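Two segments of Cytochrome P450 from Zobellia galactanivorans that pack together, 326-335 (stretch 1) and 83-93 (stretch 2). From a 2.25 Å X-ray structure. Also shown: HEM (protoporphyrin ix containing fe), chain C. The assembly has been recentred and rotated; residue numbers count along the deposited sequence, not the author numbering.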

ATOM      1  N   SER A 326       1.403 -14.951  -0.884  1.00 28.59           N
ATOM      2  CA  SER A 326       0.424 -16.001  -1.145  1.00 27.86           C
ATOM      3  C   SER A 326      -0.947 -15.380  -1.416  1.00 28.82           C
ATOM      4  O   SER A 326      -1.045 -14.339  -2.114  1.00 30.44           O
ATOM      5  CB  SER A 326       0.428 -17.018   0.019  1.00 30.66           C
ATOM      6  OG  SER A 326      -0.448 -18.118  -0.224  1.00 32.68           O
ATOM      7  N   HIS A 327      -2.007 -15.957  -0.841  1.00 28.84           N
ATOM      8  CA  HIS A 327      -3.396 -15.714  -1.318  1.00 28.93           C
ATOM      9  C   HIS A 327      -3.797 -14.256  -1.471  1.00 26.49           C
ATOM     10  O   HIS A 327      -4.335 -13.863  -2.497  1.00 28.78           O
ATOM     11  CB  HIS A 327      -4.429 -16.419  -0.431  1.00 31.10           C
ATOM     12  CG  HIS A 327      -4.128 -17.873  -0.232  1.00 33.28           C
ATOM     13  ND1 HIS A 327      -3.419 -18.342   0.858  1.00 31.38           N
ATOM     14  CD2 HIS A 327      -4.342 -18.938  -1.035  1.00 34.34           C
ATOM     15  CE1 HIS A 327      -3.233 -19.637   0.729  1.00 33.72           C
ATOM     16  NE2 HIS A 327      -3.787 -20.028  -0.406  1.00 33.46           N
ATOM     17  N   HIS A 328      -3.555 -13.459  -0.455  1.00 25.30           N
ATOM     18  CA  HIS A 328      -4.002 -12.070  -0.461  1.00 24.32           C
ATOM     19  C   HIS A 328      -2.964 -11.087  -0.998  1.00 22.94           C
ATOM     20  O   HIS A 328      -3.093  -9.889  -0.759  1.00 22.30           O
ATOM     21  CB  HIS A 328      -4.442 -11.690   0.946  1.00 23.65           C
ATOM     22  CG  HIS A 328      -5.628 -12.473   1.422  1.00 27.04           C
ATOM     23  ND1 HIS A 328      -6.921 -12.050   1.204  1.00 29.27           N
ATOM     24  CD2 HIS A 328      -5.729 -13.667   2.065  1.00 28.60           C
ATOM     25  CE1 HIS A 328      -7.761 -12.924   1.733  1.00 29.01           C
ATOM     26  NE2 HIS A 328      -7.069 -13.930   2.232  1.00 26.09           N
ATOM     27  N   ASN A 329      -1.965 -11.547  -1.756  1.00 21.56           N
ATOM     28  CA  ASN A 329      -0.964 -10.590  -2.234  1.00 23.08           C
ATOM     29  C   ASN A 329      -1.631  -9.419  -2.966  1.00 23.31           C
ATOM     30  O   ASN A 329      -2.663  -9.571  -3.639  1.00 22.79           O
ATOM     31  CB  ASN A 329       0.135 -11.237  -3.084  1.00 24.46           C
ATOM     32  CG  ASN A 329      -0.372 -11.743  -4.422  1.00 26.43           C
ATOM     33  OD1 ASN A 329      -0.770 -12.908  -4.545  1.00 28.07           O
ATOM     34  ND2 ASN A 329      -0.393 -10.860  -5.425  1.00 26.66           N
ATOM     35  N   CYS A 330      -1.057  -8.234  -2.781  1.00 22.51           N
ATOM     36  CA  CYS A 330      -1.691  -6.969  -3.204  1.00 22.18           C
ATOM     37  C   CYS A 330      -2.194  -6.908  -4.651  1.00 21.89           C
ATOM     38  O   CYS A 330      -1.391  -6.945  -5.590  1.00 19.99           O
ATOM     39  CB  CYS A 330      -0.722  -5.802  -3.002  1.00 23.64           C
ATOM     40  SG  CYS A 330      -1.421  -4.182  -3.312  1.00 23.79           S
ATOM     41  N   LEU A 331      -3.509  -6.724  -4.798  1.00 20.33           N
ATOM     42  CA  LEU A 331      -4.128  -6.499  -6.124  1.00 19.57           C
ATOM     43  C   LEU A 331      -3.778  -5.142  -6.754  1.00 18.28           C
ATOM     44  O   LEU A 331      -3.787  -5.001  -7.972  1.00 18.70           O
ATOM     45  CB  LEU A 331      -5.672  -6.639  -6.041  1.00 18.37           C
ATOM     46  CG  LEU A 331      -6.216  -8.064  -6.116  1.00 18.62           C
ATOM     47  CD1 LEU A 331      -7.706  -8.129  -5.814  1.00 18.70           C
ATOM     48  CD2 LEU A 331      -5.990  -8.625  -7.501  1.00 19.22           C
ATOM     49  N   GLY A 332      -3.526  -4.141  -5.935  1.00 18.10           N
ATOM     50  CA  GLY A 332      -3.068  -2.825  -6.428  1.00 18.33           C
ATOM     51  C   GLY A 332      -1.601  -2.753  -6.842  1.00 19.44           C
ATOM     52  O   GLY A 332      -1.096  -1.683  -7.221  1.00 18.59           O
ATOM     53  N   ALA A 333      -0.894  -3.890  -6.786  1.00 21.09           N
ATOM     54  CA  ALA A 333       0.551  -3.889  -6.933  1.00 20.36           C
ATOM     55  C   ALA A 333       0.983  -3.388  -8.307  1.00 21.89           C
ATOM     56  O   ALA A 333       1.949  -2.607  -8.433  1.00 19.69           O
ATOM     57  CB  ALA A 333       1.108  -5.269  -6.669  1.00 21.87           C
ATOM     58  N   THR A 334       0.248  -3.822  -9.326  1.00 23.47           N
ATOM     59  CA  THR A 334       0.502  -3.413 -10.686  1.00 24.02           C
ATOM     60  C   THR A 334       0.335  -1.883 -10.909  1.00 25.02           C
ATOM     61  O   THR A 334       1.200  -1.208 -11.516  1.00 24.55           O
ATOM     62  CB  THR A 334      -0.434  -4.160 -11.641  1.00 26.54           C
ATOM     63  OG1 THR A 334      -0.342  -5.564 -11.418  1.00 28.54           O
ATOM     64  CG2 THR A 334      -0.020  -3.905 -13.104  1.00 27.65           C
ATOM     65  N   HIS A 335      -0.769  -1.346 -10.412  1.00 23.65           N
ATOM     66  CA  HIS A 335      -1.012   0.101 -10.441  1.00 22.95           C
ATOM     67  C   HIS A 335       0.113   0.886  -9.757  1.00 22.95           C
ATOM     68  O   HIS A 335       0.701   1.862 -10.323  1.00 24.26           O
ATOM     69  CB  HIS A 335      -2.359   0.383  -9.744  1.00 23.75           C
ATOM     70  CG  HIS A 335      -2.751   1.819  -9.737  1.00 22.12           C
ATOM     71  ND1 HIS A 335      -3.046   2.517 -10.895  1.00 22.05           N
ATOM     72  CD2 HIS A 335      -2.896   2.690  -8.716  1.00 20.90           C
ATOM     73  CE1 HIS A 335      -3.329   3.760 -10.572  1.00 21.87           C
ATOM     74  NE2 HIS A 335      -3.253   3.888  -9.259  1.00 20.96           N
TER
HETATM   75  CHA HEM C 401      -3.505  -6.305  -0.260  1.00 18.88           C
HETATM   76  CHB HEM C 401       0.401  -3.529   0.348  1.00 19.82           C
HETATM   77  CHC HEM C 401      -1.253  -0.425  -2.943  1.00 20.18           C
HETATM   78  CHD HEM C 401      -5.387  -2.835  -3.091  1.00 19.21           C
HETATM   79  C1A HEM C 401      -2.288  -5.823   0.167  1.00 19.44           C
HETATM   80  C2A HEM C 401      -1.441  -6.469   1.114  1.00 20.26           C
HETATM   81  C3A HEM C 401      -0.374  -5.698   1.257  1.00 19.80           C
HETATM   82  C4A HEM C 401      -0.514  -4.554   0.440  1.00 21.18           C
HETATM   83  CMA HEM C 401       0.777  -6.027   2.150  1.00 22.17           C
HETATM   84  CAA HEM C 401      -1.632  -7.814   1.816  1.00 23.75           C
HETATM   85  CBA HEM C 401      -2.666  -7.674   2.922  1.00 26.26           C
HETATM   86  CGA HEM C 401      -2.957  -9.007   3.574  1.00 30.25           C
HETATM   87  O1A HEM C 401      -4.021  -9.157   4.167  1.00 30.69           O
HETATM   88  O2A HEM C 401      -2.175  -9.974   3.525  1.00 30.72           O
HETATM   89  C1B HEM C 401       0.284  -2.446  -0.499  1.00 18.35           C
HETATM   90  C2B HEM C 401       1.341  -1.531  -0.685  1.00 19.74           C
HETATM   91  C3B HEM C 401       0.887  -0.617  -1.606  1.00 20.87           C
HETATM   92  C4B HEM C 401      -0.494  -1.067  -1.970  1.00 19.42           C
HETATM   93  CMB HEM C 401       2.657  -1.534   0.034  1.00 20.54           C
HETATM   94  CAB HEM C 401       1.502   0.539  -2.253  1.00 22.72           C
HETATM   95  CBB HEM C 401       2.781   0.860  -2.202  1.00 25.57           C
HETATM   96  C1C HEM C 401      -2.525  -0.799  -3.289  1.00 20.54           C
HETATM   97  C2C HEM C 401      -3.385  -0.065  -4.105  1.00 20.90           C
HETATM   98  C3C HEM C 401      -4.591  -0.719  -4.108  1.00 21.01           C
HETATM   99  C4C HEM C 401      -4.424  -1.873  -3.299  1.00 20.55           C
HETATM  100  CMC HEM C 401      -3.062   1.192  -4.850  1.00 22.16           C
HETATM  101  CAC HEM C 401      -5.813  -0.372  -4.846  1.00 22.33           C
HETATM  102  CBC HEM C 401      -6.013   0.672  -5.644  1.00 22.76           C
HETATM  103  C1D HEM C 401      -5.157  -4.014  -2.362  1.00 18.24           C
HETATM  104  C2D HEM C 401      -6.172  -5.079  -2.269  1.00 19.17           C
HETATM  105  C3D HEM C 401      -5.659  -6.059  -1.507  1.00 19.33           C
HETATM  106  C4D HEM C 401      -4.345  -5.560  -1.087  1.00 18.33           C
HETATM  107  CMD HEM C 401      -7.489  -5.058  -2.966  1.00 17.99           C
HETATM  108  CAD HEM C 401      -6.334  -7.366  -1.133  1.00 20.49           C
HETATM  109  CBD HEM C 401      -5.933  -8.585  -1.980  1.00 19.58           C
HETATM  110  CGD HEM C 401      -6.735  -9.831  -1.557  1.00 21.83           C
HETATM  111  O1D HEM C 401      -7.388  -9.847  -0.455  1.00 25.16           O
HETATM  112  O2D HEM C 401      -6.786 -10.885  -2.278  1.00 20.64           O
HETATM  113  NA  HEM C 401      -1.721  -4.615  -0.206  1.00 19.16           N
HETATM  114  NB  HEM C 401      -0.770  -2.134  -1.255  1.00 18.67           N
HETATM  115  NC  HEM C 401      -3.159  -1.874  -2.777  1.00 18.91           N
HETATM  116  ND  HEM C 401      -4.099  -4.365  -1.648  1.00 19.42           N
HETATM  117 FE   HEM C 401      -2.505  -3.325  -1.458  1.00 22.50          FE
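Stretch 2 83-93: YRAIVEPWFKR

Stretch 2 packs as one face of a helix against the loop that carries the heme ligand, a small contact of 468 Å² that is polar at the Arg-84 end and apolar around Leu-331, with a water-bridged backbone pair beside Phe-91. The helix spans most of stretch 2, entering from earlier in the chain, and is kinked near Pro-89 and Trp-90, whose backbone N atoms make no bond to the preceding turn. Opposite it, stretch 1 is loop or turn until a type I beta turn from Cys-330 to Ala-333 leads into a helix at Ala-333. Both chains advance in the same general sense: Arg-84 meets His-327, His-328 and Asn-329, Phe-91 lies beside Leu-331 with their CA atoms 6.3 Å apart, and the CA atoms of Thr-334 and Lys-92 are separated by 6.4 Å.

Arg-84 points toward the loop in an extended conformation, with chi1 t. Its NH1 donates a hydrogen bond of 2.7 Å to Asn-329 O, and its NH2 adds a weak one of 3.3 Å to the same oxygen. Arg-84 NH1 also donates to HEM O2D at 3.0 Å, so a single guanidinium ties the helix to both the loop backbone and a heme propionate. The other oxygen of the same propionate is held from stretch 1, where His-328 ND1 donates to HEM O1D at 2.8 Å, so the two stretches share one carboxylate. Within the helix, a salt bridge with a 3.4 Å separation between Arg-84 NE and Glu-88 OE1 links the guanidinium to the next turn.

Leu-331 is the centre of the apolar part and, at 128 Å², has the largest covered area of any residue here. Its CD2 lies over one face of the Arg-84 guanidinium, 3.8 Å from Arg-84 NH2, while Leu-331 CD1 approaches Val-87 CG2 to 3.7 Å. Leu-331 CB sits over the face of the Phe-91 ring, 4.1 Å from its centroid and 11° off the normal, a CH-pi contact. The same ring brings Phe-91 CD1 within 3.4 Å of Leu-331 O.

Beyond the ring, water 1 donates to Phe-91 O and to Leu-331 O, each at 2.8 Å from the water oxygen, and accepts from His-335 N at 3.0 Å, joining the two backbones where no direct hydrogen bond does. Thr-334 CB lies 3.9 Å from Phe-91 O, closing this end. Cys-330 instead turns its side chain away from stretch 2, and its SG binds HEM FE at 2.3 Å.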

ATOM      1  N   TYR A  83     -13.954 -14.692  -5.959  1.00 27.33           N
ATOM      2  CA  TYR A  83     -14.058 -13.218  -6.011  1.00 26.82           C
ATOM      3  C   TYR A  83     -12.786 -12.609  -6.673  1.00 27.28           C
ATOM      4  O   TYR A  83     -12.833 -11.644  -7.418  1.00 31.41           O
ATOM      5  CB  TYR A  83     -14.157 -12.630  -4.621  1.00 27.63           C
ATOM      6  CG  TYR A  83     -15.509 -12.678  -3.946  1.00 29.84           C
ATOM      7  CD1 TYR A  83     -16.622 -12.112  -4.552  1.00 29.54           C
ATOM      8  CD2 TYR A  83     -15.655 -13.225  -2.676  1.00 26.45           C
ATOM      9  CE1 TYR A  83     -17.849 -12.102  -3.919  1.00 31.19           C
ATOM     10  CE2 TYR A  83     -16.887 -13.235  -2.036  1.00 28.93           C
ATOM     11  CZ  TYR A  83     -17.983 -12.665  -2.666  1.00 31.55           C
ATOM     12  OH  TYR A  83     -19.223 -12.647  -2.081  1.00 35.82           O
ATOM     13  N   ARG A  84     -11.650 -13.172  -6.324  1.00 28.05           N
ATOM     14  CA  ARG A  84     -10.390 -12.684  -6.821  1.00 29.89           C
ATOM     15  C   ARG A  84     -10.315 -12.808  -8.350  1.00 30.27           C
ATOM     16  O   ARG A  84      -9.858 -11.875  -9.010  1.00 30.09           O
ATOM     17  CB  ARG A  84      -9.211 -13.382  -6.151  1.00 27.84           C
ATOM     18  CG  ARG A  84      -7.923 -12.682  -6.606  1.00 31.42           C
ATOM     19  CD  ARG A  84      -6.823 -12.659  -5.579  1.00 30.69           C
ATOM     20  NE  ARG A  84      -5.616 -12.225  -6.223  1.00 29.49           N
ATOM     21  CZ  ARG A  84      -4.606 -11.603  -5.635  1.00 27.99           C
ATOM     22  NH1 ARG A  84      -4.650 -11.277  -4.354  1.00 26.48           N
ATOM     23  NH2 ARG A  84      -3.555 -11.259  -6.384  1.00 28.50           N
ATOM     24  N   ALA A  85     -10.792 -13.931  -8.911  1.00 29.36           N
ATOM     25  CA  ALA A  85     -10.802 -14.130 -10.384  1.00 30.99           C
ATOM     26  C   ALA A  85     -11.724 -13.153 -11.085  1.00 30.22           C
ATOM     27  O   ALA A  85     -11.450 -12.757 -12.222  1.00 31.12           O
ATOM     28  CB  ALA A  85     -11.200 -15.564 -10.765  1.00 32.17           C
ATOM     29  N   ILE A  86     -12.799 -12.738 -10.415  1.00 30.25           N
ATOM     30  CA  ILE A  86     -13.639 -11.673 -10.949  1.00 29.64           C
ATOM     31  C   ILE A  86     -12.908 -10.333 -11.095  1.00 28.17           C
ATOM     32  O   ILE A  86     -13.025  -9.691 -12.109  1.00 26.99           O
ATOM     33  CB  ILE A  86     -14.864 -11.398 -10.064  1.00 31.93           C
ATOM     34  CG1 ILE A  86     -15.864 -12.542 -10.140  1.00 35.89           C
ATOM     35  CG2 ILE A  86     -15.573 -10.123 -10.530  1.00 31.26           C
ATOM     36  CD1 ILE A  86     -16.785 -12.586  -8.930  1.00 37.66           C
ATOM     37  N   VAL A  87     -12.201  -9.901 -10.069  1.00 26.61           N
ATOM     38  CA  VAL A  87     -11.641  -8.545 -10.075  1.00 29.71           C
ATOM     39  C   VAL A  87     -10.199  -8.460 -10.618  1.00 28.90           C
ATOM     40  O   VAL A  87      -9.713  -7.385 -10.883  1.00 25.01           O
ATOM     41  CB  VAL A  87     -11.696  -7.924  -8.656  1.00 31.54           C
ATOM     42  CG1 VAL A  87     -13.164  -7.859  -8.176  1.00 33.30           C
ATOM     43  CG2 VAL A  87     -10.836  -8.709  -7.675  1.00 30.52           C
ATOM     44  N   GLU A  88      -9.513  -9.590 -10.771  1.00 30.85           N
ATOM     45  CA  GLU A  88      -8.110  -9.525 -11.108  1.00 35.03           C
ATOM     46  C   GLU A  88      -7.816  -8.931 -12.494  1.00 34.65           C
ATOM     47  O   GLU A  88      -6.819  -8.218 -12.630  1.00 33.45           O
ATOM     48  CB  GLU A  88      -7.391 -10.855 -10.926  1.00 41.02           C
ATOM     49  CG  GLU A  88      -5.878 -10.638 -10.757  1.00 47.71           C
ATOM     50  CD  GLU A  88      -5.128 -11.774 -10.109  1.00 54.74           C
ATOM     51  OE1 GLU A  88      -5.749 -12.748  -9.595  1.00 60.62           O
ATOM     52  OE2 GLU A  88      -3.880 -11.676 -10.147  1.00 67.16           O
ATOM     53  N   PRO A  89      -8.636  -9.236 -13.516  1.00 30.24           N
ATOM     54  CA  PRO A  89      -8.332  -8.602 -14.802  1.00 28.42           C
ATOM     55  C   PRO A  89      -8.504  -7.095 -14.774  1.00 26.55           C
ATOM     56  O   PRO A  89      -7.736  -6.394 -15.431  1.00 25.19           O
ATOM     57  CB  PRO A  89      -9.299  -9.262 -15.785  1.00 30.99           C
ATOM     58  CG  PRO A  89      -9.701 -10.580 -15.129  1.00 33.01           C
ATOM     59  CD  PRO A  89      -9.627 -10.324 -13.636  1.00 32.41           C
ATOM     60  N   TRP A  90      -9.448  -6.593 -13.978  1.00 24.31           N
ATOM     61  CA  TRP A  90      -9.624  -5.155 -13.840  1.00 23.60           C
ATOM     62  C   TRP A  90      -8.333  -4.510 -13.313  1.00 21.94           C
ATOM     63  O   TRP A  90      -7.859  -3.527 -13.863  1.00 20.87           O
ATOM     64  CB  TRP A  90     -10.818  -4.798 -12.963  1.00 23.75           C
ATOM     65  CG  TRP A  90     -11.089  -3.357 -12.964  1.00 23.92           C
ATOM     66  CD1 TRP A  90     -10.754  -2.445 -11.985  1.00 23.90           C
ATOM     67  CD2 TRP A  90     -11.716  -2.615 -14.007  1.00 23.77           C
ATOM     68  NE1 TRP A  90     -11.163  -1.171 -12.361  1.00 25.04           N
ATOM     69  CE2 TRP A  90     -11.742  -1.249 -13.601  1.00 23.85           C
ATOM     70  CE3 TRP A  90     -12.276  -2.963 -15.238  1.00 24.34           C
ATOM     71  CZ2 TRP A  90     -12.297  -0.257 -14.380  1.00 22.83           C
ATOM     72  CZ3 TRP A  90     -12.821  -1.970 -16.021  1.00 25.95           C
ATOM     73  CH2 TRP A  90     -12.822  -0.627 -15.593  1.00 25.63           C
ATOM     74  N   PHE A  91      -7.759  -5.111 -12.276  1.00 22.89           N
ATOM     75  CA  PHE A  91      -6.550  -4.591 -11.622  1.00 24.09           C
ATOM     76  C   PHE A  91      -5.249  -4.771 -12.442  1.00 23.54           C
ATOM     77  O   PHE A  91      -4.284  -4.107 -12.176  1.00 23.25           O
ATOM     78  CB  PHE A  91      -6.362  -5.219 -10.245  1.00 24.08           C
ATOM     79  CG  PHE A  91      -7.214  -4.610  -9.162  1.00 25.49           C
ATOM     80  CD1 PHE A  91      -6.784  -3.500  -8.498  1.00 24.14           C
ATOM     81  CD2 PHE A  91      -8.429  -5.183  -8.796  1.00 24.24           C
ATOM     82  CE1 PHE A  91      -7.555  -2.930  -7.498  1.00 27.69           C
ATOM     83  CE2 PHE A  91      -9.203  -4.626  -7.811  1.00 26.37           C
ATOM     84  CZ  PHE A  91      -8.768  -3.505  -7.138  1.00 27.77           C
ATOM     85  N   LYS A  92      -5.275  -5.632 -13.453  1.00 23.03           N
ATOM     86  CA  LYS A  92      -4.141  -5.831 -14.349  1.00 27.05           C
ATOM     87  C   LYS A  92      -4.121  -4.786 -15.485  1.00 26.56           C
ATOM     88  O   LYS A  92      -3.120  -4.696 -16.194  1.00 26.34           O
ATOM     89  CB  LYS A  92      -4.135  -7.256 -14.948  1.00 28.87           C
ATOM     90  CG  LYS A  92      -2.891  -8.095 -14.699  1.00 32.24           C
ATOM     91  CD  LYS A  92      -2.848  -8.818 -13.360  1.00 34.30           C
ATOM     92  N   ARG A  93      -5.189  -4.002 -15.630  1.00 24.91           N
ATOM     93  CA  ARG A  93      -5.248  -2.983 -16.685  1.00 27.02           C
ATOM     94  C   ARG A  93      -4.073  -1.998 -16.763  1.00 22.94           C
ATOM     95  O   ARG A  93      -3.811  -1.484 -17.832  1.00 25.11           O
ATOM     96  CB  ARG A  93      -6.585  -2.202 -16.638  1.00 25.95           C
ATOM     97  CG  ARG A  93      -7.765  -2.946 -17.276  1.00 28.60           C
ATOM     98  CD  ARG A  93      -9.121  -2.400 -16.818  1.00 28.89           C
ATOM     99  NE  ARG A  93      -9.187  -0.958 -16.963  1.00 30.97           N
ATOM    100  CZ  ARG A  93      -9.048  -0.059 -15.986  1.00 35.15           C
ATOM    101  NH1 ARG A  93      -8.848  -0.413 -14.696  1.00 32.69           N
ATOM    102  NH2 ARG A  93      -9.134   1.233 -16.311  1.00 39.82           N
TER
HETATM  103  O   HOH W   1      -3.223  -2.996  -9.887  1.00 25.25           O
HETATM  104  O   HOH W   2      -3.153  -2.199   0.380  1.00 32.98           O